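Local coordinates for protein putative oxidoreductase (Gluconobacter oxydans, PDB 3WJ7) that probably reduces carbonyl substrates with a nicotinamide coenzyme, as a member of the short-chain dehydrogenase/reductase (SDR) family, at residues 123-128 with 178-183; 130-135 with 306-311; 143-148 with 157-162; 213-218 with 245-250; 253-258 with 323-328. One frame throughout, in Å; residues are numbered along the deposited sequence.

Contact 1. Residues 123-128 with 178-183; sequences YCSSVA and IVNPST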
# COMPACT_ATOMS: atom_id res chain seq x y z
N TYR A 123 -25.19 5.85 11.05
CA TYR A 123 -24.00 5.46 10.40
C TYR A 123 -24.03 3.98 10.06
O TYR A 123 -24.19 3.10 10.96
CB TYR A 123 -22.79 5.76 11.27
CG TYR A 123 -21.53 5.26 10.61
CD1 TYR A 123 -21.18 5.69 9.34
CD2 TYR A 123 -20.76 4.30 11.21
CE1 TYR A 123 -20.05 5.23 8.70
CE2 TYR A 123 -19.61 3.83 10.60
CZ TYR A 123 -19.27 4.30 9.34
OH TYR A 123 -18.17 3.84 8.75
N CYS A 124 -23.86 3.68 8.76
CA CYS A 124 -23.81 2.31 8.32
C CYS A 124 -22.42 1.80 8.41
O CYS A 124 -21.53 2.28 7.74
CB CYS A 124 -24.36 2.14 6.93
SG CYS A 124 -24.81 0.40 6.59
N SER A 125 -22.21 0.81 9.26
CA SER A 125 -20.86 0.28 9.42
C SER A 125 -20.93 -1.17 9.05
O SER A 125 -21.59 -1.49 8.09
CB SER A 125 -20.44 0.49 10.85
OG SER A 125 -19.41 -0.35 11.27
N SER A 126 -20.33 -2.10 9.76
CA SER A 126 -20.45 -3.47 9.28
C SER A 126 -19.96 -4.40 10.32
O SER A 126 -19.20 -4.00 11.22
CB SER A 126 -19.65 -3.65 7.98
OG SER A 126 -19.21 -4.97 7.82
N VAL A 127 -20.38 -5.67 10.24
CA VAL A 127 -19.79 -6.65 11.16
C VAL A 127 -18.26 -6.75 10.99
O VAL A 127 -17.58 -7.24 11.91
CB VAL A 127 -20.43 -8.04 11.07
CG1 VAL A 127 -21.87 -7.98 11.52
CG2 VAL A 127 -20.27 -8.66 9.68
N ALA A 128 -17.72 -6.27 9.85
CA ALA A 128 -16.26 -6.35 9.65
C ALA A 128 -15.51 -5.47 10.66
O ALA A 128 -14.37 -5.72 10.97
CB ALA A 128 -15.89 -6.03 8.23
N ILE A 178 -25.15 3.76 15.38
CA ILE A 178 -24.43 2.85 14.47
C ILE A 178 -25.14 1.52 14.23
O ILE A 178 -25.56 0.81 15.16
CB ILE A 178 -23.02 2.52 14.99
CG1 ILE A 178 -22.27 3.81 15.33
CG2 ILE A 178 -22.25 1.63 13.98
CD1 ILE A 178 -20.91 3.56 15.95
N VAL A 179 -25.12 1.13 12.97
CA VAL A 179 -25.68 -0.08 12.46
C VAL A 179 -24.51 -0.89 11.82
O VAL A 179 -23.59 -0.31 11.21
CB VAL A 179 -26.79 0.41 11.53
CG1 VAL A 179 -26.81 -0.22 10.16
CG2 VAL A 179 -28.16 0.45 12.24
N ASN A 180 -24.50 -2.20 12.03
CA ASN A 180 -23.50 -3.12 11.54
C ASN A 180 -24.20 -4.27 10.76
O ASN A 180 -24.48 -5.33 11.32
CB ASN A 180 -22.71 -3.71 12.72
CG ASN A 180 -22.03 -2.64 13.58
OD1 ASN A 180 -20.80 -2.43 13.48
ND2 ASN A 180 -22.79 -1.99 14.46
N PRO A 181 -24.50 -4.07 9.48
CA PRO A 181 -25.04 -5.15 8.65
C PRO A 181 -24.04 -6.30 8.49
O PRO A 181 -22.84 -6.08 8.55
CB PRO A 181 -25.19 -4.50 7.28
CG PRO A 181 -25.03 -3.02 7.49
CD PRO A 181 -24.20 -2.86 8.71
N SER A 182 -24.53 -7.53 8.35
CA SER A 182 -23.69 -8.66 8.02
C SER A 182 -23.52 -8.65 6.50
O SER A 182 -23.33 -7.59 5.91
CB SER A 182 -24.32 -9.98 8.50
OG SER A 182 -25.60 -10.21 7.90
N THR A 183 -23.60 -9.79 5.85
CA THR A 183 -23.39 -9.80 4.42
C THR A 183 -24.68 -9.90 3.60
O THR A 183 -25.33 -10.92 3.59
CB THR A 183 -22.21 -10.73 3.97
OG1 THR A 183 -22.57 -11.51 2.81
CG2 THR A 183 -21.67 -11.57 5.08
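Tyr123 and Val179 begin a ladder of three backbone bonds between parallel chains. Val179 N gives to Tyr123 O at 3.0 Å, with an N-H...O angle of 167°. Ser125 N then gives to Val179 O at 2.6 Å. The ladder continues past the strand end, where Val127 N reaches Pro181 O at 3.0 Å. There the donor stands 31° out of the carbonyl plane.

Ser126 OG turns back on its own chain and accepts from Ala128 N at 2.8 Å, forming an ST turn. An alanine at Ser126 would probably leave Ala128 N without this acceptor and loosen the turn that follows the strand. Ser125 OG is hydrogen-bonded to Glu162 of helix 153-172.

Packing lies on both faces of the sheet. With Cys124 SG anti to the backbone N (chi1 -161°), the sulfur lies 3.5 Å from Pro181 CG. Val179 CG1 is on the same face. On the other face Tyr123 and Ile178 run side by side, with CD2 and CG2 4.1 Å apart. Val127 spreads CG1 and CG2 over Pro181 O and the start of Ser182.

These are central neighbouring strands of the Rossmann-fold sheet. Cys124 also packs on His227 of helix 220-233. Its side chain lies about 3 Å from a bound mercury(II) ion, consistent with the preference of this metal for a soft thiol sulfur.

Contact 2. Residues 130-135 with 306-311; sequences LGLRSD and MFFSSD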
# COMPACT_ATOMS: atom_id res chain seq x y z
N LEU A 130 -16.30 -5.46 13.76
CA LEU A 130 -16.58 -6.00 15.10
C LEU A 130 -15.63 -7.13 15.50
O LEU A 130 -14.80 -7.55 14.69
CB LEU A 130 -18.01 -6.49 15.20
CG LEU A 130 -19.14 -5.49 14.94
CD1 LEU A 130 -20.44 -6.11 15.36
CD2 LEU A 130 -18.97 -4.20 15.67
N GLY A 131 -15.73 -7.61 16.74
CA GLY A 131 -14.83 -8.66 17.26
C GLY A 131 -15.34 -10.05 16.94
O GLY A 131 -16.50 -10.20 16.58
N LEU A 132 -14.48 -11.05 17.04
CA LEU A 132 -14.88 -12.45 16.88
C LEU A 132 -14.57 -13.34 18.07
O LEU A 132 -13.59 -13.13 18.79
CB LEU A 132 -14.22 -13.07 15.65
CG LEU A 132 -14.59 -12.40 14.34
CD1 LEU A 132 -13.62 -12.82 13.24
CD2 LEU A 132 -16.03 -12.70 13.99
N ARG A 133 -15.39 -14.36 18.21
CA ARG A 133 -15.17 -15.42 19.17
C ARG A 133 -14.40 -16.60 18.54
O ARG A 133 -14.37 -16.77 17.31
CB ARG A 133 -16.53 -15.89 19.66
CG ARG A 133 -17.08 -15.03 20.78
CD ARG A 133 -18.53 -15.42 21.02
NE ARG A 133 -18.93 -15.29 22.42
CZ ARG A 133 -18.71 -16.21 23.34
NH1 ARG A 133 -18.08 -17.34 23.04
NH2 ARG A 133 -19.11 -15.99 24.58
N SER A 134 -13.75 -17.40 19.38
CA SER A 134 -12.96 -18.52 18.87
C SER A 134 -13.68 -19.84 18.99
O SER A 134 -13.51 -20.73 18.17
CB SER A 134 -11.63 -18.58 19.59
OG SER A 134 -11.02 -17.31 19.51
N ASP A 135 -14.50 -19.96 20.02
CA ASP A 135 -15.28 -21.15 20.30
C ASP A 135 -16.50 -21.31 19.36
O ASP A 135 -17.36 -22.17 19.59
CB ASP A 135 -15.79 -21.05 21.74
CG ASP A 135 -16.66 -19.81 21.95
OD1 ASP A 135 -16.52 -18.85 21.17
OD2 ASP A 135 -17.51 -19.80 22.85
N MET A 306 -17.31 -16.16 11.00
CA MET A 306 -17.91 -14.85 11.07
C MET A 306 -19.39 -14.97 11.43
O MET A 306 -20.29 -14.74 10.61
CB MET A 306 -17.69 -14.11 9.76
CG MET A 306 -16.25 -13.74 9.52
SD MET A 306 -16.19 -12.30 8.43
CE MET A 306 -16.63 -10.85 9.47
N PHE A 307 -19.63 -15.33 12.68
CA PHE A 307 -20.97 -15.65 13.15
C PHE A 307 -21.38 -14.57 14.14
O PHE A 307 -20.59 -14.17 15.01
CB PHE A 307 -20.95 -17.03 13.76
CG PHE A 307 -21.20 -18.16 12.78
CD1 PHE A 307 -21.17 -17.94 11.39
CD2 PHE A 307 -21.43 -19.46 13.25
CE1 PHE A 307 -21.40 -18.99 10.49
CE2 PHE A 307 -21.65 -20.51 12.35
CZ PHE A 307 -21.64 -20.27 10.97
N PHE A 308 -22.57 -14.02 13.96
CA PHE A 308 -22.98 -12.86 14.76
C PHE A 308 -24.39 -13.03 15.18
O PHE A 308 -25.16 -13.64 14.46
CB PHE A 308 -22.85 -11.55 13.96
CG PHE A 308 -21.44 -11.21 13.60
CD1 PHE A 308 -20.65 -10.50 14.49
CD2 PHE A 308 -20.89 -11.68 12.42
CE1 PHE A 308 -19.32 -10.23 14.18
CE2 PHE A 308 -19.56 -11.41 12.10
CZ PHE A 308 -18.78 -10.69 12.99
N SER A 309 -24.73 -12.47 16.34
CA SER A 309 -26.11 -12.49 16.85
C SER A 309 -26.75 -11.17 16.55
O SER A 309 -26.08 -10.13 16.68
CB SER A 309 -26.09 -12.63 18.38
OG SER A 309 -27.42 -12.67 18.91
N SER A 310 -28.03 -11.18 16.21
CA SER A 310 -28.80 -9.95 16.03
C SER A 310 -29.79 -9.72 17.17
O SER A 310 -30.85 -9.09 17.00
CB SER A 310 -29.55 -9.98 14.70
OG SER A 310 -28.66 -10.25 13.64
N ASP A 311 -29.45 -10.25 18.34
CA ASP A 311 -30.42 -10.21 19.43
C ASP A 311 -30.66 -8.80 19.98
O ASP A 311 -31.81 -8.43 20.26
CB ASP A 311 -30.09 -11.26 20.49
CG ASP A 311 -30.48 -12.68 20.06
OD1 ASP A 311 -31.27 -12.83 19.09
OD2 ASP A 311 -30.01 -13.65 20.68
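Phe308 carries this contact, lying against Leu130, Gly131 and Leu132 of the 130-135 loop. From CB, a chi1 of -65° sets CG beside the backbone N, anti to the carbonyl carbon. The ring beyond it ends nearer the loop. One ring side leads to CE1, which meets two parts of the loop. It lies 4.1 Å from Leu130 CB and 3.7 Å from Gly131 O. At the tip, CZ meets the end of Leu132, whose CD2 is 3.6 Å away. The two side chains cross obliquely. On the other ring side CE2 packs on Val127, in the short 3-10 turn after strand 120-124.

Segment 130-135 belongs to the long loop between strand 120-124 and helix 153-172 of the Rossmann domain. Segment 306-311 comes from the C-terminal part of the chain and runs into helix 311-317. In this extended SDR fold the contact joins the loop after strand 120-124 to the connection leading into helix 311-317. It does so through packing, with no hydrogen bond between the segments.

Phe308 N is held by Asn246 OD1 of strand 239-248, which fixes the backbone that bears the ring. Leu130 packs on Lys239 and Ile241 of that same strand. Leu132 does more than meet the ring. Its CD2 also reaches the backbone of Met306, 4.1 Å from CA, so this one methyl group touches both Met306 and Phe308.

Contact 3. Residues 143-148 with 157-162; sequences TPVSES and SKYRAE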
# COMPACT_ATOMS: atom_id res chain seq x y z
N THR A 143 -18.29 -8.04 22.04
CA THR A 143 -17.11 -8.89 21.85
C THR A 143 -15.88 -7.97 21.72
O THR A 143 -15.90 -7.00 20.99
CB THR A 143 -17.35 -9.84 20.64
OG1 THR A 143 -18.64 -10.45 20.75
CG2 THR A 143 -16.29 -10.93 20.55
N PRO A 144 -14.83 -8.22 22.51
CA PRO A 144 -13.68 -7.26 22.38
C PRO A 144 -13.03 -7.33 21.02
O PRO A 144 -12.92 -8.41 20.44
CB PRO A 144 -12.68 -7.72 23.46
CG PRO A 144 -13.12 -9.11 23.86
CD PRO A 144 -14.59 -9.28 23.51
N VAL A 145 -12.61 -6.18 20.51
CA VAL A 145 -11.89 -6.14 19.26
C VAL A 145 -10.63 -5.38 19.48
O VAL A 145 -10.65 -4.35 20.11
CB VAL A 145 -12.60 -5.30 18.17
CG1 VAL A 145 -12.65 -6.09 16.88
CG2 VAL A 145 -13.97 -4.75 18.64
N SER A 146 -9.55 -5.82 18.89
CA SER A 146 -8.37 -5.00 18.94
C SER A 146 -7.80 -4.83 17.52
O SER A 146 -7.81 -5.79 16.75
CB SER A 146 -7.37 -5.59 19.94
OG SER A 146 -6.07 -5.68 19.40
N GLU A 147 -7.31 -3.62 17.19
CA GLU A 147 -6.55 -3.40 15.94
C GLU A 147 -5.60 -4.52 15.55
O GLU A 147 -5.53 -4.88 14.38
CB GLU A 147 -5.80 -2.06 15.90
CG GLU A 147 -6.52 -1.02 15.05
CD GLU A 147 -5.61 -0.01 14.35
OE1 GLU A 147 -6.03 1.17 14.16
OE2 GLU A 147 -4.50 -0.41 13.95
N SER A 148 -4.93 -5.10 16.53
CA SER A 148 -3.92 -6.12 16.24
C SER A 148 -4.52 -7.44 15.77
O SER A 148 -3.82 -8.32 15.28
CB SER A 148 -3.04 -6.35 17.47
OG SER A 148 -3.80 -6.89 18.54
N SER A 157 -10.13 -0.91 7.37
CA SER A 157 -10.84 0.28 6.98
C SER A 157 -12.22 0.40 7.70
O SER A 157 -12.63 1.49 8.17
CB SER A 157 -11.07 0.20 5.49
OG SER A 157 -11.27 1.49 5.01
N LYS A 158 -12.96 -0.70 7.79
CA LYS A 158 -14.27 -0.55 8.43
C LYS A 158 -14.03 -0.30 9.91
O LYS A 158 -14.70 0.53 10.50
CB LYS A 158 -15.20 -1.73 8.18
CG LYS A 158 -15.65 -1.87 6.74
CD LYS A 158 -16.53 -0.70 6.33
CE LYS A 158 -16.89 -0.78 4.85
NZ LYS A 158 -17.65 0.42 4.37
N TYR A 159 -13.02 -0.97 10.49
CA TYR A 159 -12.71 -0.82 11.89
C TYR A 159 -12.30 0.64 12.19
O TYR A 159 -12.92 1.27 13.04
CB TYR A 159 -11.63 -1.81 12.35
CG TYR A 159 -11.12 -1.58 13.73
CD1 TYR A 159 -11.83 -2.06 14.84
CD2 TYR A 159 -9.96 -0.84 13.95
CE1 TYR A 159 -11.38 -1.85 16.14
CE2 TYR A 159 -9.47 -0.62 15.23
CZ TYR A 159 -10.19 -1.12 16.33
OH TYR A 159 -9.76 -0.88 17.61
N ARG A 160 -11.32 1.18 11.47
CA ARG A 160 -10.87 2.52 11.74
C ARG A 160 -11.98 3.55 11.61
O ARG A 160 -12.10 4.50 12.45
CB ARG A 160 -9.69 2.92 10.85
CG ARG A 160 -8.45 2.15 11.23
CD ARG A 160 -7.21 2.80 10.67
NE ARG A 160 -6.07 2.18 11.31
CZ ARG A 160 -4.93 1.88 10.68
NH1 ARG A 160 -4.80 2.13 9.39
NH2 ARG A 160 -3.93 1.33 11.35
N ALA A 161 -12.80 3.39 10.57
CA ALA A 161 -13.90 4.33 10.34
C ALA A 161 -14.90 4.26 11.50
O ALA A 161 -15.30 5.31 12.07
CB ALA A 161 -14.59 4.05 9.01
N GLU A 162 -15.26 3.05 11.89
CA GLU A 162 -16.18 2.94 13.02
C GLU A 162 -15.54 3.60 14.25
O GLU A 162 -16.23 4.30 14.99
CB GLU A 162 -16.63 1.49 13.32
CG GLU A 162 -17.22 1.37 14.72
CD GLU A 162 -17.87 0.02 15.00
OE1 GLU A 162 -17.40 -0.72 15.89
OE2 GLU A 162 -18.86 -0.31 14.34
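Glu147 and Arg160 make the firm part of this contact, a two-point salt bridge between an exposed loop residue and helix 153-172. Arg160 NE gives to Glu147 OE1 at 3.0 Å, in the guanidinium plane and nearly straight (168°). That donor comes from above the carboxylate plane. Arg160 NH2 gives to Glu147 OE2 at 3.2 Å, on the syn side and more bent. The two flat groups are turned 55° from each other.

The apolar part is looser. Tyr159 leaves the helix with CG anti to the backbone N (chi1 172°). Its CE1 lies 4.2 Å from Val145 CB, a light touch between two partly exposed residues at the surface.

The loop is shaped by an ST turn, in which Ser146 OG accepts from Ser148 N at 3.1 Å.

Arg160 also forms a salt bridge through NH1 with Asp94 of a neighbouring subunit. Its one positive charge thus serves two carboxylates. It joins the loop ahead of the helix to the helix itself and to the subunit interface. The two acids probably balance its charge and hold the guanidinium in its orientation.

Contact 4. Residues 213-218 with 245-250; sequences TGLNIV and ENIMLG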
# COMPACT_ATOMS: atom_id res chain seq x y z
N THR A 213 -15.88 -21.75 4.88
CA THR A 213 -15.91 -20.83 6.01
C THR A 213 -17.33 -20.46 6.43
O THR A 213 -18.30 -20.92 5.81
CB THR A 213 -15.06 -19.57 5.81
OG1 THR A 213 -14.87 -18.95 7.09
CG2 THR A 213 -15.69 -18.59 4.81
N GLY A 214 -17.42 -19.65 7.47
CA GLY A 214 -18.70 -19.29 8.07
C GLY A 214 -18.97 -17.83 7.87
O GLY A 214 -18.08 -17.00 8.03
N LEU A 215 -20.21 -17.51 7.51
CA LEU A 215 -20.60 -16.13 7.40
C LEU A 215 -22.02 -16.01 7.88
O LEU A 215 -22.62 -16.99 8.26
CB LEU A 215 -20.41 -15.56 5.96
CG LEU A 215 -21.03 -16.06 4.63
CD1 LEU A 215 -19.93 -15.93 3.56
CD2 LEU A 215 -21.54 -17.50 4.58
N ASN A 216 -22.53 -14.79 7.87
CA ASN A 216 -23.87 -14.50 8.26
C ASN A 216 -24.45 -13.77 7.07
O ASN A 216 -23.94 -12.71 6.70
CB ASN A 216 -23.82 -13.56 9.45
CG ASN A 216 -25.18 -13.22 10.03
OD1 ASN A 216 -26.04 -12.64 9.36
ND2 ASN A 216 -25.35 -13.51 11.30
N ILE A 217 -25.53 -14.32 6.51
CA ILE A 217 -26.26 -13.73 5.40
C ILE A 217 -27.57 -13.06 5.83
O ILE A 217 -28.25 -13.54 6.74
CB ILE A 217 -26.46 -14.75 4.28
CG1 ILE A 217 -25.13 -14.81 3.53
CG2 ILE A 217 -27.56 -14.34 3.31
CD1 ILE A 217 -24.92 -16.07 2.78
N VAL A 218 -27.90 -11.95 5.19
CA VAL A 218 -29.00 -11.13 5.60
C VAL A 218 -29.62 -10.55 4.38
O VAL A 218 -28.92 -10.09 3.49
CB VAL A 218 -28.54 -9.97 6.51
CG1 VAL A 218 -27.48 -9.10 5.82
CG2 VAL A 218 -29.75 -9.17 6.95
N GLU A 245 -28.77 -14.86 9.26
CA GLU A 245 -28.52 -16.28 9.52
C GLU A 245 -27.05 -16.63 9.45
O GLU A 245 -26.35 -16.22 8.52
CB GLU A 245 -29.25 -17.10 8.47
CG GLU A 245 -29.52 -18.55 8.82
CD GLU A 245 -30.34 -19.27 7.76
OE1 GLU A 245 -31.46 -18.80 7.39
OE2 GLU A 245 -29.88 -20.33 7.28
N ASN A 246 -26.58 -17.39 10.42
CA ASN A 246 -25.21 -17.88 10.44
C ASN A 246 -25.15 -19.17 9.67
O ASN A 246 -25.81 -20.16 10.02
CB ASN A 246 -24.70 -18.03 11.87
CG ASN A 246 -24.51 -16.67 12.57
OD1 ASN A 246 -23.79 -15.76 12.08
ND2 ASN A 246 -25.15 -16.52 13.72
N ILE A 247 -24.37 -19.16 8.59
CA ILE A 247 -24.38 -20.25 7.65
C ILE A 247 -22.96 -20.58 7.15
O ILE A 247 -22.13 -19.70 6.99
CB ILE A 247 -25.42 -20.01 6.52
CG1 ILE A 247 -25.78 -21.35 5.82
CG2 ILE A 247 -24.94 -18.91 5.58
CD1 ILE A 247 -26.70 -21.27 4.60
N MET A 248 -22.67 -21.85 6.96
CA MET A 248 -21.38 -22.24 6.41
C MET A 248 -21.48 -22.07 4.91
O MET A 248 -22.57 -22.09 4.35
CB MET A 248 -21.00 -23.68 6.78
CG MET A 248 -20.88 -24.00 8.28
SD MET A 248 -19.59 -23.18 9.24
CE MET A 248 -18.10 -23.33 8.24
N LEU A 249 -20.34 -21.86 4.26
CA LEU A 249 -20.34 -21.52 2.85
C LEU A 249 -20.81 -22.74 2.03
O LEU A 249 -21.53 -22.60 1.04
CB LEU A 249 -18.93 -21.02 2.47
CG LEU A 249 -18.70 -20.21 1.20
CD1 LEU A 249 -19.64 -19.02 1.05
CD2 LEU A 249 -17.25 -19.72 1.14
N GLY A 250 -20.43 -23.94 2.48
CA GLY A 250 -20.88 -25.19 1.86
C GLY A 250 -22.40 -25.30 1.86
O GLY A 250 -23.01 -25.68 0.83
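Leu215 and Ile247 meet on one face of an antiparallel strand pair, with Ile217 beside them. Ile247 CG2 is the bump here. It fits between Leu215 CD2, 3.8 Å away, and Ile217 CD1, 4.0 Å away. Leu215 CD1 leans the other way onto Leu249 CD1 (4.0 Å), while the second branch of Leu249 meets Thr213 CG2. Leu249 opens helix 249-259, so its side chain fills the corner where strand turns into helix.

The opposite face is shaped by Gly214. With no side chain there, Met248 folds back over the strand. Its SD is 4.2 Å from Gly214 CA and its CE lies over Thr213 O.

Beyond the glycine, Asn216 ND2 gives to Asn246 OD1 at 2.8 Å. The amide planes are 85° apart, and the donor stands above the carbonyl plane. Asn216 OD1 accepts from Ser182 OG and Gly244 N. A leucine at Asn216 would probably leave those two donors without their acceptor and Asn246 OD1 with one donor fewer.

Leu215 and Ile247 bond both ways through their backbones, as do Ile217 and Glu245. Leu249 N gives to Thr213 O at 2.7 Å. One face of the antiparallel pair is thus mostly apolar; the other mixes Met248 over Gly214 with two asparagines, whose amides tie the strands to their neighbours.

Contact 5. Residues 253-258 with 323-328; sequences FRMVSQ and PARDAV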
# COMPACT_ATOMS: atom_id res chain seq x y z
N PHE A 253 -23.93 -22.93 -0.62
CA PHE A 253 -23.83 -23.48 -1.98
C PHE A 253 -24.75 -24.67 -2.22
O PHE A 253 -25.34 -24.76 -3.29
CB PHE A 253 -22.39 -23.82 -2.34
CG PHE A 253 -21.49 -22.63 -2.42
CD1 PHE A 253 -20.19 -22.68 -1.91
CD2 PHE A 253 -21.93 -21.45 -3.04
CE1 PHE A 253 -19.36 -21.58 -2.00
CE2 PHE A 253 -21.12 -20.34 -3.11
CZ PHE A 253 -19.82 -20.41 -2.59
N ARG A 254 -24.91 -25.53 -1.22
CA ARG A 254 -26.04 -26.48 -1.19
C ARG A 254 -27.40 -25.82 -1.55
O ARG A 254 -28.08 -26.30 -2.46
CB ARG A 254 -26.12 -27.23 0.15
CG ARG A 254 -25.23 -28.46 0.21
CD ARG A 254 -24.89 -28.93 1.63
NE ARG A 254 -23.43 -29.06 1.79
CZ ARG A 254 -22.79 -29.27 2.93
NH1 ARG A 254 -23.45 -29.41 4.07
NH2 ARG A 254 -21.45 -29.35 2.93
N MET A 255 -27.77 -24.73 -0.86
CA MET A 255 -29.05 -24.03 -1.12
C MET A 255 -29.10 -23.47 -2.53
O MET A 255 -30.05 -23.73 -3.25
CB MET A 255 -29.24 -22.86 -0.19
CG MET A 255 -29.82 -23.11 1.17
SD MET A 255 -30.01 -21.54 2.05
CE MET A 255 -30.27 -20.45 0.66
N VAL A 256 -28.08 -22.68 -2.90
CA VAL A 256 -27.98 -22.11 -4.25
C VAL A 256 -28.24 -23.21 -5.28
O VAL A 256 -29.09 -23.08 -6.13
CB VAL A 256 -26.61 -21.40 -4.54
CG1 VAL A 256 -26.51 -20.95 -5.98
CG2 VAL A 256 -26.39 -20.20 -3.64
N SER A 257 -27.50 -24.30 -5.17
CA SER A 257 -27.57 -25.36 -6.14
C SER A 257 -28.90 -26.05 -6.20
O SER A 257 -29.36 -26.37 -7.30
CB SER A 257 -26.50 -26.38 -5.89
OG SER A 257 -25.26 -25.73 -6.08
N GLN A 258 -29.51 -26.29 -5.03
CA GLN A 258 -30.81 -26.94 -5.00
C GLN A 258 -31.92 -26.05 -5.58
O GLN A 258 -32.72 -26.53 -6.36
CB GLN A 258 -31.15 -27.60 -3.64
CG GLN A 258 -32.05 -26.84 -2.67
CD GLN A 258 -31.89 -27.34 -1.22
OE1 GLN A 258 -32.78 -27.16 -0.39
NE2 GLN A 258 -30.74 -27.97 -0.92
N PRO A 323 -35.49 -15.48 6.64
CA PRO A 323 -34.32 -16.38 6.67
C PRO A 323 -33.43 -16.28 5.41
O PRO A 323 -33.84 -15.64 4.42
CB PRO A 323 -34.95 -17.77 6.78
CG PRO A 323 -36.35 -17.61 6.25
CD PRO A 323 -36.77 -16.20 6.54
N ALA A 324 -32.24 -16.90 5.46
CA ALA A 324 -31.23 -16.76 4.39
C ALA A 324 -31.72 -17.32 3.05
O ALA A 324 -31.38 -16.80 1.99
CB ALA A 324 -29.93 -17.44 4.77
N ARG A 325 -32.51 -18.39 3.11
CA ARG A 325 -33.05 -18.97 1.91
C ARG A 325 -33.93 -17.98 1.16
O ARG A 325 -33.98 -17.99 -0.05
CB ARG A 325 -33.77 -20.27 2.23
CG ARG A 325 -34.91 -20.62 1.28
CD ARG A 325 -35.43 -22.02 1.52
NE ARG A 325 -34.56 -22.98 0.86
CZ ARG A 325 -33.76 -23.80 1.50
NH1 ARG A 325 -33.74 -23.79 2.83
NH2 ARG A 325 -33.00 -24.63 0.81
N ASP A 326 -34.58 -17.08 1.86
CA ASP A 326 -35.39 -16.09 1.16
C ASP A 326 -34.51 -15.13 0.35
O ASP A 326 -34.85 -14.75 -0.79
CB ASP A 326 -36.31 -15.35 2.15
CG ASP A 326 -37.55 -16.19 2.61
OD1 ASP A 326 -37.59 -17.44 2.41
OD2 ASP A 326 -38.50 -15.58 3.19
N ALA A 327 -33.37 -14.73 0.94
CA ALA A 327 -32.49 -13.79 0.28
C ALA A 327 -31.84 -14.39 -0.95
O ALA A 327 -31.72 -13.70 -1.99
CB ALA A 327 -31.43 -13.27 1.21
N VAL A 328 -31.41 -15.64 -0.83
CA VAL A 328 -30.75 -16.36 -1.91
C VAL A 328 -31.71 -16.60 -3.08
O VAL A 328 -31.36 -16.40 -4.24
CB VAL A 328 -30.18 -17.72 -1.39
CG1 VAL A 328 -29.67 -18.58 -2.53
CG2 VAL A 328 -29.11 -17.50 -0.33
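Met255 and Val328 lie on two helices whose axes pass 10.4 Å apart and cross at -50°. The closest CA atoms are those of Val256 and Val328, at 6.8 Å. Helix 324-328 has just begun, with Pro323 at the N-cap position. The N-H of Ala324, at the helix start, gives to Glu245 OE1 of strand 239-248.

Met255 bridges the gap. SD lies anti to CA (chi2 -178°), which extends the chain before it bends at chi3. The methyl CE then lies against Val328 CG2 and the backbone CA of Arg325. Val256 CG2 adds a second apolar touch, 3.8 Å from Val328 CG1, the side chains crossing at about a right angle.

Both helices belong to the C-terminal part of this extended SDR. Helix 249-259 follows directly on a sheet strand, and helix 324-337 is the last helix of the chain, so the contact joins that terminal helix to the rest of the lobe. A bound mercury(II) ion lies about 6 Å from the Val256 side chain.

On the outer side, Arg325 folds back at NE (chi3 -82°). Met255 CG sits over one face of its guanidinium, 3.5 Å from NH2. Gln258 OE1 lies 2.8 Å from the same Arg325 NH2, but the angle is too poor for a hydrogen bond.

How the contacts relate
From the N terminus, contact 1 pairs two Rossmann strands and closes the loop from 123-128 to 178-183. Contact 3 is nested inside that loop and joins the approach to helix 153-172 to the helix. Contact 2 starts within the same loop at 130-135 and closes only at 306-311, so it crosses contact 1 and also encloses contact 3. Contact 4 follows contact 1, within the span of contact 2. It pairs two strands beside 176-185 in the same sheet. Contact 5 comes after contact 4, shares helix 249-259 with it, and crosses contact 2. Contacts 2, 4 and 5 link the Rossmann sheet, the probable coenzyme-binding part, to the C-terminal segments.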